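Local coordinates for protein Lic11098 (Leptospira interrogans serogroup Icterohaemorrhagiae serovar copenhageni, PDB 4U08) that is of unknown function but belongs to the leucine-rich repeat family, binds calcium and zinc ions in the crystal and may act as a virulence factor, at residues Pro376-Ser379 with Glu380-Ala383. Sequence-based numbering, arbitrary orientation.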
loop_
_atom_site.group_PDB
_atom_site.type_symbol
_atom_site.label_atom_id
_atom_site.label_comp_id
_atom_site.label_asym_id
_atom_site.label_seq_id
_atom_site.Cartn_x
_atom_site.Cartn_y
_atom_site.Cartn_z
ATOM N N PRO A 376 -25.090 15.081 -25.707
ATOM C CA PRO A 376 -26.073 15.770 -26.577
ATOM C C PRO A 376 -27.502 15.793 -25.999
ATOM O O PRO A 376 -28.440 15.250 -26.589
ATOM C CB PRO A 376 -25.993 14.957 -27.877
ATOM C CG PRO A 376 -25.662 13.539 -27.415
ATOM C CD PRO A 376 -24.768 13.720 -26.207
ATOM N N LEU A 377 -27.638 16.321 -24.786
ATOM C CA LEU A 377 -28.892 16.392 -24.057
ATOM C C LEU A 377 -29.614 17.688 -24.372
ATOM O O LEU A 377 -28.985 18.749 -24.298
ATOM C CB LEU A 377 -28.642 16.262 -22.543
ATOM C CG LEU A 377 -28.227 14.856 -22.051
ATOM C CD1 LEU A 377 -27.625 14.920 -20.651
ATOM C CD2 LEU A 377 -29.407 13.886 -22.072
ATOM N N PRO A 378 -30.928 17.627 -24.719
ATOM C CA PRO A 378 -31.677 18.872 -24.994
ATOM C C PRO A 378 -31.816 19.703 -23.717
ATOM O O PRO A 378 -32.010 19.128 -22.637
ATOM C CB PRO A 378 -33.044 18.369 -25.508
ATOM C CG PRO A 378 -32.886 16.910 -25.746
ATOM C CD PRO A 378 -31.804 16.443 -24.831
ATOM N N SER A 379 -31.627 21.030 -23.821
ATOM C CA SER A 379 -31.719 21.949 -22.668
ATOM C C SER A 379 -33.051 21.891 -21.932
ATOM O O SER A 379 -33.044 21.984 -20.714
ATOM C CB SER A 379 -31.382 23.381 -23.071
ATOM O OG SER A 379 -30.078 23.443 -23.627
ATOM N N GLU A 380 -34.195 21.713 -22.641
ATOM C CA GLU A 380 -35.539 21.624 -22.008
ATOM C C GLU A 380 -35.629 20.425 -21.079
ATOM O O GLU A 380 -36.337 20.470 -20.081
ATOM C CB GLU A 380 -36.662 21.418 -23.057
ATOM C CG GLU A 380 -36.785 22.497 -24.101
ATOM C CD GLU A 380 -35.960 22.316 -25.359
ATOM O OE1 GLU A 380 -34.902 21.650 -25.296
ATOM O OE2 GLU A 380 -36.308 22.956 -26.378
ATOM N N LYS A 381 -35.009 19.322 -21.461
ATOM C CA LYS A 381 -35.044 18.088 -20.661
ATOM C C LYS A 381 -34.304 18.282 -19.353
ATOM O O LYS A 381 -34.820 17.917 -18.305
ATOM C CB LYS A 381 -34.450 16.910 -21.454
ATOM C CG LYS A 381 -35.451 16.265 -22.393
ATOM C CD LYS A 381 -36.349 15.269 -21.660
ATOM C CE LYS A 381 -37.735 15.189 -22.244
ATOM N NZ LYS A 381 -38.766 15.009 -21.182
ATOM N N ILE A 382 -33.135 18.915 -19.410
ATOM C CA ILE A 382 -32.317 19.211 -18.235
ATOM C C ILE A 382 -33.028 20.222 -17.316
ATOM O O ILE A 382 -33.076 20.010 -16.097
ATOM C CB ILE A 382 -30.893 19.644 -18.675
ATOM C CG1 ILE A 382 -30.158 18.525 -19.493
ATOM C CG2 ILE A 382 -30.038 20.148 -17.491
ATOM C CD1 ILE A 382 -30.520 16.915 -19.120
ATOM N N ALA A 383 -33.641 21.283 -17.895
ATOM C CA ALA A 383 -34.400 22.257 -17.087
ATOM C C ALA A 383 -35.480 21.545 -16.251
ATOM O O ALA A 383 -35.638 21.833 -15.070
ATOM C CB ALA A 383 -35.033 23.323 -17.989
#
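Leu-377 and Ile-382 meet in a local contact at the start of helix 379-388, where the loop after strand 369-371 turns into the helix. The stretch lies near the C-terminal end of the chain. The two side chains cross at about a right angle. CD1 of Ile-382 does the touching: it lies 3.8 Å from CD1 of Leu-377 and 4.0 Å from its CB. An overlong CG1-CD1 bond makes the exact methyl position doubtful. CG1 of Ile-382 stands beside the backbone N (chi1 -60°), which places CG1 toward Leu-377. Both residues are buried and also pack on Leu-372, just after strand 369-371, and on Phe-396, just after strand 393-395.

The fold is a leucine-rich repeat solenoid with one short parallel strand per coil. In the last coil, helix 379-388 connects strand 369-371 to the terminal strand 393-395.

Pro-378 is the N-cap residue. Its carbonyl O receives two weak bonds, from Ile-382 N at 3.4 Å and from Lys-381 N at 3.2 Å. The first is fairly straight (161° at the hydrogen), while the second is strongly bent (127°). The first firmer helical bond runs from Ala-383 N to Ser-379 O, at 3.0 Å.

Glu-380 and Lys-381 are exposed. The chain of Glu-380 bends at chi2 and its carboxylate folds back over the start of the helix. OE1 comes to 3.8 Å from CB of Pro-378 and 3.6 Å from Ser-379 N. A negative group here would probably interact favourably with the helix dipole. Lys-381 sets its CB against the Pro-378 carbonyl O, while its amino end leads away.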